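Local coordinates for alpha-L-rhamnosidase (Aspergillus terreus, PDB 6GSZ), which probably hydrolyses terminal non-reducing alpha-L-rhamnose residues from alpha-L-rhamnosides, as a calcium-binding glycosidase, at residues A594-Y599 with T655-A660; L661-D666 with S707-S712. One frame throughout, in Å; residues are numbered along the deposited sequence. Where two conformers were deposited one is given.

Interaction 1. Residues A594-Y599 with T655-A660; sequences ATTNKY and TQTGLA. With NAG (2-acetamido-2-deoxy-beta-D-glucopyranose), chain E.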
ATOM      1  N   ALA A 594       2.710 -20.363  19.942  1.00 17.80           N
ATOM      2  CA  ALA A 594       1.326 -20.588  19.537  1.00 16.95           C
ATOM      3  C   ALA A 594       0.843 -21.950  20.015  1.00 16.67           C
ATOM      4  O   ALA A 594       1.621 -22.862  20.355  1.00 18.20           O
ATOM      5  CB  ALA A 594       1.182 -20.482  18.043  1.00 20.03           C
ATOM      6  N   THR A 595      -0.482 -22.101  19.916  1.00 17.08           N
ATOM      7  CA  THR A 595      -1.146 -23.369  20.255  1.00 17.21           C
ATOM      8  C   THR A 595      -1.106 -24.381  19.100  1.00 17.78           C
ATOM      9  O   THR A 595      -1.529 -25.537  19.272  1.00 18.59           O
ATOM     10  CB  THR A 595      -2.595 -23.156  20.721  1.00 19.34           C
ATOM     11  OG1 THR A 595      -3.335 -22.588  19.640  1.00 18.42           O
ATOM     12  CG2 THR A 595      -2.699 -22.282  21.957  1.00 20.46           C
ATOM     13  N   THR A 596      -0.669 -23.951  17.928  1.00 16.31           N
ATOM     14  CA  THR A 596      -0.533 -24.814  16.761  1.00 16.16           C
ATOM     15  C   THR A 596       0.951 -24.996  16.434  1.00 14.55           C
ATOM     16  O   THR A 596       1.691 -24.012  16.392  1.00 15.36           O
ATOM     17  CB  THR A 596      -1.243 -24.215  15.533  1.00 17.49           C
ATOM     18  OG1 THR A 596      -2.568 -23.825  15.911  1.00 15.36           O
ATOM     19  CG2 THR A 596      -1.326 -25.195  14.382  1.00 15.97           C
ATOM     20  N   ASN A 597       1.378 -26.228  16.209  1.00 15.51           N
ATOM     21  CA  ASN A 597       2.765 -26.565  15.893  1.00 14.74           C
ATOM     22  C   ASN A 597       3.255 -25.740  14.688  1.00 13.54           C
ATOM     23  O   ASN A 597       2.583 -25.644  13.646  1.00 14.05           O
ATOM     24  CB  ASN A 597       2.919 -28.063  15.662  1.00 15.54           C
ATOM     25  CG  ASN A 597       4.327 -28.478  15.346  1.00 16.59           C
ATOM     26  OD1 ASN A 597       4.798 -28.314  14.216  1.00 18.65           O
ATOM     27  ND2 ASN A 597       5.015 -28.962  16.367  1.00 20.70           N
ATOM     28  N   LYS A 598       4.455 -25.158  14.830  1.00 14.20           N
ATOM     29  CA  LYS A 598       5.010 -24.261  13.821  1.00 13.21           C
ATOM     30  C   LYS A 598       5.256 -24.972  12.491  1.00 12.69           C
ATOM     31  O   LYS A 598       5.193 -24.322  11.439  1.00 13.10           O
ATOM     32  CB  LYS A 598       6.321 -23.616  14.317  1.00 15.61           C
ATOM     33  CG  LYS A 598       6.138 -22.648  15.453  1.00 20.36           C
ATOM     34  CD  LYS A 598       7.456 -22.113  15.966  1.00 23.90           C
ATOM     35  CE  LYS A 598       7.235 -20.971  16.922  1.00 29.01           C
ATOM     36  NZ  LYS A 598       8.411 -20.092  17.003  1.00 31.49           N
ATOM     37  N   TYR A 599       5.571 -26.269  12.539  1.00 13.46           N
ATOM     38  CA  TYR A 599       5.873 -27.056  11.332  1.00 12.99           C
ATOM     39  C   TYR A 599       4.587 -27.559  10.669  1.00 13.76           C
ATOM     40  O   TYR A 599       4.577 -27.684   9.431  1.00 13.88           O
ATOM     41  CB  TYR A 599       6.909 -28.158  11.644  1.00 13.80           C
ATOM     42  CG  TYR A 599       8.159 -27.548  12.213  1.00 14.01           C
ATOM     43  CD1 TYR A 599       8.980 -26.731  11.451  1.00 15.30           C
ATOM     44  CD2 TYR A 599       8.450 -27.687  13.550  1.00 16.48           C
ATOM     45  CE1 TYR A 599      10.075 -26.079  11.999  1.00 15.55           C
ATOM     46  CE2 TYR A 599       9.554 -27.062  14.107  1.00 18.20           C
ATOM     47  CZ  TYR A 599      10.349 -26.241  13.335  1.00 17.54           C
ATOM     48  OH  TYR A 599      11.402 -25.589  13.912  1.00 19.44           O
ATOM     49  N   THR A 655      -7.016 -26.998  16.805  1.00 16.24           N
ATOM     50  CA  THR A 655      -7.108 -25.578  17.063  1.00 15.84           C
ATOM     51  C   THR A 655      -7.728 -24.903  15.845  1.00 15.56           C
ATOM     52  O   THR A 655      -7.875 -25.515  14.779  1.00 14.99           O
ATOM     53  CB  THR A 655      -5.719 -24.990  17.297  1.00 14.74           C
ATOM     54  OG1 THR A 655      -4.919 -25.198  16.118  1.00 15.69           O
ATOM     55  CG2 THR A 655      -5.040 -25.611  18.504  1.00 15.74           C
ATOM     56  N   GLN A 656      -8.146 -23.655  16.008  1.00 15.15           N
ATOM     57  CA  GLN A 656      -8.734 -22.941  14.906  1.00 14.98           C
ATOM     58  C   GLN A 656      -7.779 -22.947  13.709  1.00 14.95           C
ATOM     59  O   GLN A 656      -8.204 -23.224  12.588  1.00 14.93           O
ATOM     60  CB  GLN A 656      -9.174 -21.548  15.324  1.00 16.06           C
ATOM     61  CG  GLN A 656     -10.359 -21.567  16.270  1.00 16.97           C
ATOM     62  CD  GLN A 656     -10.875 -20.187  16.588  1.00 16.62           C
ATOM     63  OE1 GLN A 656     -10.734 -19.247  15.795  1.00 16.96           O
ATOM     64  NE2 GLN A 656     -11.460 -20.065  17.780  1.00 17.83           N
ATOM     65  N   THR A 657      -6.506 -22.576  13.923  1.00 14.11           N
ATOM     66  CA  THR A 657      -5.559 -22.568  12.800  1.00 12.95           C
ATOM     67  C   THR A 657      -5.230 -23.992  12.314  1.00 14.01           C
ATOM     68  O   THR A 657      -5.112 -24.231  11.096  1.00 14.24           O
ATOM     69  CB  THR A 657      -4.287 -21.807  13.175  1.00 14.17           C
ATOM     70  OG1 THR A 657      -4.679 -20.454  13.390  1.00 14.88           O
ATOM     71  CG2 THR A 657      -3.211 -21.884  12.123  1.00 13.86           C
ATOM     72  N   GLY A 658      -5.042 -24.919  13.253  1.00 13.84           N
ATOM     73  CA  GLY A 658      -4.675 -26.281  12.909  1.00 14.15           C
ATOM     74  C   GLY A 658      -5.702 -27.013  12.042  1.00 14.15           C
ATOM     75  O   GLY A 658      -5.299 -27.838  11.201  1.00 14.98           O
ATOM     76  N   LEU A 659      -6.980 -26.657  12.212  1.00 14.31           N
ATOM     77  CA  LEU A 659      -8.036 -27.169  11.358  1.00 14.31           C
ATOM     78  C   LEU A 659      -8.213 -26.288  10.114  1.00 14.12           C
ATOM     79  O   LEU A 659      -8.455 -26.782   9.029  1.00 13.98           O
ATOM     80  CB  LEU A 659      -9.329 -27.250  12.159  1.00 14.67           C
ATOM     81  CG  LEU A 659      -9.382 -28.430  13.122  1.00 15.81           C
ATOM     82  CD1 LEU A 659     -10.328 -28.125  14.254  1.00 17.62           C
ATOM     83  CD2 LEU A 659      -9.763 -29.706  12.400  1.00 19.45           C
ATOM     84  N   ALA A 660      -8.202 -24.961  10.269  1.00 13.80           N
ATOM     85  CA  ALA A 660      -8.559 -24.083   9.139  1.00 12.97           C
ATOM     86  C   ALA A 660      -7.581 -24.278   7.971  1.00 13.81           C
ATOM     87  O   ALA A 660      -7.966 -24.290   6.797  1.00 13.59           O
ATOM     88  CB  ALA A 660      -8.604 -22.643   9.560  1.00 14.87           C
TER
HETATM   89  C1  NAG E   1       0.599 -30.080  18.620  1.00 24.58           C
HETATM   90  C2  NAG E   1       0.934 -30.058  20.085  1.00 31.16           C
HETATM   91  C3  NAG E   1       2.333 -30.630  20.340  1.00 32.21           C
HETATM   92  C4  NAG E   1       2.595 -31.962  19.642  1.00 29.60           C
HETATM   93  C5  NAG E   1       2.249 -31.802  18.147  1.00 28.39           C
HETATM   94  C6  NAG E   1       2.495 -33.051  17.295  1.00 30.83           C
HETATM   95  C7  NAG E   1       1.652 -27.661  20.029  1.00 35.22           C
HETATM   96  C8  NAG E   1       1.456 -26.326  20.642  1.00 39.92           C
HETATM   97  N2  NAG E   1       0.854 -28.668  20.521  1.00 32.32           N
HETATM   98  O3  NAG E   1       2.482 -30.733  21.728  1.00 38.12           O
HETATM   99  O4  NAG E   1       4.006 -32.170  19.641  1.00 34.20           O
HETATM  100  O5  NAG E   1       0.900 -31.364  18.045  1.00 25.37           O
HETATM  101  O6  NAG E   1       1.729 -34.132  17.832  1.00 37.70           O
HETATM  102  O7  NAG E   1       2.517 -27.745  19.137  1.00 33.29           O
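Thr596 and Gly658 bring the two backbones together, with 5.8 Å between Thr596 CA and Gly658 CA. Each segment runs from loop into the first residues of a helix. Asn597 is the N-cap of helix 598-619, its OD1 accepting from Tyr599 N at 2.8 Å with the donor 37° above the carbonyl plane. Thr655 has the same role for helix 656-664, and its hydroxyl also carries the contact. With chi1 at 61°, OG1 lies between the backbone N and the carbonyl carbon, where it accepts from Gly658 N at 2.9 Å. The same OG1 donates to Thr596 OG1 at 2.7 Å, so a single hydroxyl both caps a helix and ties it to the approaching loop. Carbon atoms pack beside this bond: Thr596 CG2 rests 3.8 Å from Gly658 CA, and Thr657 CB lies near Thr596 OG1. One residue earlier in the loop, Thr595 O lies 3.6 Å from Thr655 CG2, which is also near Thr595 OG1; that hydroxyl is bonded to Asp583. Thr657 OG1 is likewise occupied, by Asp580. An N-acetylglucosamine of a protein-attached glycan covers the loop, its acetamide methyl C8 3.4 Å from Thr595 O. The contact thus joins the starts of two helices in the mainly helical six-hairpin glycosidase domain, consistent with the (alpha/alpha)6 barrel of this family. Val601 of helix 598-619 touches both Thr596 and Thr657, Trp644 of helix 623-644 packs on Asn597 and Tyr599, and helix 671-687 receives Gln656 and Leu659.

Interaction 2. Residues L661-D666 with S707-S712; sequences LPLYFD and SKYGES. With CA (calcium ion), chain Q; MAN (alpha-D-mannopyranose), chain C.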
ATOM      1  N   LEU A 661      -6.283 -24.397   8.264  1.00 13.41           N
ATOM      2  CA  LEU A 661      -5.311 -24.503   7.154  1.00 12.80           C
ATOM      3  C   LEU A 661      -5.522 -25.740   6.283  1.00 11.93           C
ATOM      4  O   LEU A 661      -5.615 -25.581   5.048  1.00 12.88           O
ATOM      5  CB  LEU A 661      -3.876 -24.378   7.665  1.00 12.93           C
ATOM      6  CG  LEU A 661      -3.530 -23.084   8.377  1.00 13.45           C
ATOM      7  CD1 LEU A 661      -2.074 -23.079   8.803  1.00 14.57           C
ATOM      8  CD2 LEU A 661      -3.836 -21.874   7.501  1.00 13.42           C
ATOM      9  N   PRO A 662      -5.554 -26.977   6.834  1.00 12.78           N
ATOM     10  CA  PRO A 662      -5.801 -28.111   5.951  1.00 12.71           C
ATOM     11  C   PRO A 662      -7.198 -28.102   5.296  1.00 13.80           C
ATOM     12  O   PRO A 662      -7.333 -28.628   4.217  1.00 14.21           O
ATOM     13  CB  PRO A 662      -5.565 -29.315   6.869  1.00 12.95           C
ATOM     14  CG  PRO A 662      -5.888 -28.781   8.244  1.00 13.60           C
ATOM     15  CD  PRO A 662      -5.316 -27.385   8.236  1.00 12.95           C
ATOM     16  N   LEU A 663      -8.188 -27.457   5.914  1.00 13.55           N
ATOM     17  CA  LEU A 663      -9.478 -27.299   5.279  1.00 14.16           C
ATOM     18  C   LEU A 663      -9.379 -26.364   4.073  1.00 14.50           C
ATOM     19  O   LEU A 663      -9.849 -26.687   2.982  1.00 16.18           O
ATOM     20  CB  LEU A 663     -10.506 -26.791   6.287  1.00 14.06           C
ATOM     21  CG  LEU A 663     -10.971 -27.838   7.307  1.00 13.41           C
ATOM     22  CD1 LEU A 663     -11.783 -27.173   8.414  1.00 15.65           C
ATOM     23  CD2 LEU A 663     -11.775 -28.931   6.627  1.00 14.39           C
ATOM     24  N   TYR A 664      -8.757 -25.197   4.235  1.00 13.57           N
ATOM     25  CA  TYR A 664      -8.722 -24.242   3.127  1.00 12.36           C
ATOM     26  C   TYR A 664      -7.802 -24.744   2.004  1.00 11.81           C
ATOM     27  O   TYR A 664      -8.057 -24.488   0.804  1.00 13.88           O
ATOM     28  CB  TYR A 664      -8.239 -22.872   3.612  1.00 13.50           C
ATOM     29  CG  TYR A 664      -8.555 -21.779   2.642  1.00 15.76           C
ATOM     30  CD1 TYR A 664      -9.854 -21.366   2.457  1.00 17.45           C
ATOM     31  CD2 TYR A 664      -7.566 -21.220   1.852  1.00 18.00           C
ATOM     32  CE1 TYR A 664     -10.168 -20.405   1.513  1.00 18.11           C
ATOM     33  CE2 TYR A 664      -7.860 -20.255   0.905  1.00 18.94           C
ATOM     34  CZ  TYR A 664      -9.171 -19.833   0.756  1.00 17.33           C
ATOM     35  OH  TYR A 664      -9.528 -18.914  -0.172  1.00 21.44           O
ATOM     36  N   PHE A 665      -6.705 -25.422   2.390  1.00 12.48           N
ATOM     37  CA  PHE A 665      -5.705 -25.891   1.444  1.00 13.43           C
ATOM     38  C   PHE A 665      -6.018 -27.294   0.882  1.00 13.55           C
ATOM     39  O   PHE A 665      -5.251 -27.813   0.068  1.00 14.25           O
ATOM     40  CB  PHE A 665      -4.306 -25.843   2.070  1.00 13.56           C
ATOM     41  CG  PHE A 665      -3.804 -24.472   2.499  1.00 13.64           C
ATOM     42  CD1 PHE A 665      -4.268 -23.289   1.947  1.00 13.09           C
ATOM     43  CD2 PHE A 665      -2.853 -24.399   3.492  1.00 13.79           C
ATOM     44  CE1 PHE A 665      -3.771 -22.060   2.362  1.00 13.90           C
ATOM     45  CE2 PHE A 665      -2.369 -23.181   3.930  1.00 14.19           C
ATOM     46  CZ  PHE A 665      -2.837 -22.021   3.365  1.00 15.00           C
ATOM     47  N   ASP A 666      -7.135 -27.886   1.323  1.00 13.70           N
ATOM     48  CA  ASP A 666      -7.672 -29.169   0.782  1.00 15.16           C
ATOM     49  C   ASP A 666      -6.649 -30.304   0.978  1.00 14.73           C
ATOM     50  O   ASP A 666      -6.281 -31.026   0.045  1.00 16.42           O
ATOM     51  CB  ASP A 666      -8.106 -29.023  -0.681  1.00 16.22           C
ATOM     52  CG  ASP A 666      -9.262 -28.077  -0.909  1.00 20.37           C
ATOM     53  OD1 ASP A 666     -10.287 -28.215  -0.203  1.00 28.12           O
ATOM     54  OD2 ASP A 666      -9.159 -27.243  -1.827  1.00 37.08           O
ATOM     55  N   SER A 707     -16.978 -20.434   5.362  1.00 14.25           N
ATOM     56  CA  SER A 707     -17.941 -20.273   4.266  1.00 14.46           C
ATOM     57  C   SER A 707     -17.761 -21.368   3.205  1.00 14.37           C
ATOM     58  O   SER A 707     -18.747 -21.853   2.651  1.00 15.64           O
ATOM     59  CB  SER A 707     -17.828 -18.895   3.650  1.00 14.41           C
ATOM     60  OG  SER A 707     -18.216 -17.906   4.594  1.00 15.43           O
ATOM     61  N   LYS A 708     -16.535 -21.806   2.926  1.00 15.48           N
ATOM     62  CA  LYS A 708     -16.242 -22.860   1.949  1.00 15.94           C
ATOM     63  C   LYS A 708     -17.019 -24.133   2.317  1.00 17.19           C
ATOM     64  O   LYS A 708     -17.464 -24.864   1.411  1.00 18.86           O
ATOM     65  CB  LYS A 708     -14.734 -23.139   1.937  1.00 17.23           C
ATOM     66  CG  LYS A 708     -14.266 -24.312   1.083  1.00 18.77           C
ATOM     67  CD  LYS A 708     -12.757 -24.417   1.065  1.00 22.21           C
ATOM     68  CE  LYS A 708     -12.240 -25.572   0.230  1.00 24.99           C
ATOM     69  NZ  LYS A 708     -10.792 -25.419  -0.035  1.00 30.12           N
ATOM     70  N   TYR A 709     -17.244 -24.356   3.619  1.00 15.09           N
ATOM     71  CA  TYR A 709     -17.925 -25.565   4.143  0.50 15.98           C
ATOM     72  C   TYR A 709     -19.349 -25.286   4.612  1.00 17.56           C
ATOM     73  O   TYR A 709     -19.964 -26.126   5.323  1.00 21.63           O
ATOM     74  CB  TYR A 709     -17.076 -26.188   5.252  0.50 17.54           C
ATOM     75  CG  TYR A 709     -16.063 -27.069   4.600  0.50 17.64           C
ATOM     76  CD1 TYR A 709     -16.430 -28.318   4.142  0.50 19.82           C
ATOM     77  CD2 TYR A 709     -14.813 -26.588   4.277  0.50 18.92           C
ATOM     78  CE1 TYR A 709     -15.536 -29.122   3.461  0.50 19.57           C
ATOM     79  CE2 TYR A 709     -13.907 -27.371   3.592  0.50 17.27           C
ATOM     80  CZ  TYR A 709     -14.269 -28.644   3.193  0.50 17.99           C
ATOM     81  OH  TYR A 709     -13.382 -29.388   2.501  0.50 18.58           O
ATOM     82  N   GLY A 710     -19.910 -24.155   4.162  1.00 17.25           N
ATOM     83  CA  GLY A 710     -21.322 -23.844   4.419  1.00 18.71           C
ATOM     84  C   GLY A 710     -21.601 -23.380   5.832  1.00 18.66           C
ATOM     85  O   GLY A 710     -22.758 -23.411   6.298  1.00 20.74           O
ATOM     86  N   GLU A 711     -20.544 -22.900   6.511  1.00 16.27           N
ATOM     87  CA  GLU A 711     -20.667 -22.515   7.908  1.00 17.08           C
ATOM     88  C   GLU A 711     -20.537 -20.994   8.082  1.00 15.87           C
ATOM     89  O   GLU A 711     -19.952 -20.537   9.078  1.00 15.44           O
ATOM     90  CB  GLU A 711     -19.637 -23.267   8.733  1.00 17.12           C
ATOM     91  CG  GLU A 711     -19.746 -24.776   8.620  1.00 18.08           C
ATOM     92  CD  GLU A 711     -20.896 -25.421   9.364  1.00 22.61           C
ATOM     93  OE1 GLU A 711     -21.566 -24.717  10.171  1.00 22.22           O
ATOM     94  OE2 GLU A 711     -21.086 -26.652   9.166  1.00 24.12           O
ATOM     95  N   SER A 712     -21.093 -20.214   7.147  1.00 15.72           N
ATOM     96  CA  SER A 712     -21.090 -18.768   7.282  1.00 16.27           C
ATOM     97  C   SER A 712     -21.760 -18.295   8.580  1.00 18.60           C
ATOM     98  O   SER A 712     -21.357 -17.283   9.119  1.00 17.89           O
ATOM     99  CB  SER A 712     -21.679 -18.051   6.069  1.00 17.32           C
ATOM    100  OG  SER A 712     -20.905 -18.265   4.903  1.00 18.25           O
TER
HETATM  101 CA    CA Q 935      -5.712 -31.829  -2.064  0.50 32.59          CA
HETATM  102  C1  MAN C   5      -9.769 -32.290  -4.132  0.70 36.65           C
HETATM  103  C2  MAN C   5      -8.244 -32.420  -3.921  0.70 36.99           C
HETATM  104  C3  MAN C   5      -8.042 -33.705  -3.065  0.70 41.05           C
HETATM  105  C4  MAN C   5      -8.961 -33.750  -1.821  0.70 40.35           C
HETATM  106  C5  MAN C   5     -10.426 -33.517  -2.210  0.70 40.56           C
HETATM  107  C6  MAN C   5     -11.401 -33.561  -1.022  0.70 43.94           C
HETATM  108  O2  MAN C   5      -7.558 -31.197  -3.411  0.70 35.22           O
HETATM  109  O3  MAN C   5      -6.637 -33.859  -2.732  0.70 40.95           O
HETATM  110  O4  MAN C   5      -8.942 -35.024  -1.145  0.70 47.78           O
HETATM  111  O5  MAN C   5     -10.496 -32.263  -2.885  0.70 37.36           O
HETATM  112  O6  MAN C   5     -10.943 -32.757   0.075  0.70 53.21           O
HETATM  113  O   HOH W   1     -10.890 -29.130   2.367  0.50 19.57           O
HETATM  114  O   HOH W   2     -10.111 -23.102  -0.834  1.00 43.47           O
HETATM  115  O   HOH W   3      -5.296 -29.556  -2.256  1.00 28.43           O
HETATM  116  O   HOH W   4      -5.199 -31.614  -4.461  1.00 45.06           O
HETATM  117  O   HOH W   5      -3.748 -32.403  -2.245  1.00 44.32           O
HETATM  118  O   HOH W   6      -5.833 -33.800  -0.149  1.00 27.26           O
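Lys708 NZ is gripped by the carboxylate of Asp666 and by backbone carbonyls at the end of helix 656-664. It pairs with Asp666 in a salt bridge, 2.8 Å from OD1 and 3.0 Å from OD2; as hydrogen bonds these, like that to Tyr664 O at 3.0 Å and the longer one to Leu663 O, are weak. The lysine reaches them fully extended, its CG anti to the backbone N (chi1 174°). Carboxylate and helix-end carbonyls would together favour the charged ammonium. A water donates to Leu663 O and to Asp666 OD1 at 2.8 Å. Beside it, in one of two conformers of Tyr709, Leu663 CD2 lies 4.0 Å from Tyr709 CE2. Asp666, in positive phi (61°), ends its helix in a Schellman motif, and its backbone O binds a calcium ion at 2.3 Å. Mannose O2 and O3 and four waters complete the calcium's ligands, so the calcium bridges the residue that ends the helix and a mannose of a protein-attached glycan. The Tyr664 hydroxyl bonds Arg479. This surface contact joins the C-terminal ends of helices 656-664 and 699-708; Leu663 also packs on helix 671-687, while Phe665 stacks on His608 of helix 598-619.

Both interactions hold helix 656-664, one at each end, and their centres lie 15 Å apart within the mainly helical glycosidase domain. Interaction 1 is largely buried and serves the N-terminal end, where backbone N-H groups need an acceptor: neutral hydroxyls do the work, and the loop leading into helix 598-619 is the partner. Interaction 2 lies at the surface and serves the C-terminal end, where an ammonium meets helix carbonyls and a carboxylate, and the backbone oxygen of the residue that ends the helix binds a calcium ion. Glycan sugars border both, through van der Waals contact in the first and through the metal in the second. The helix itself connects them, with Thr657 O and Pro662 CD 4.3 Å apart within it, near the kink at Pro662.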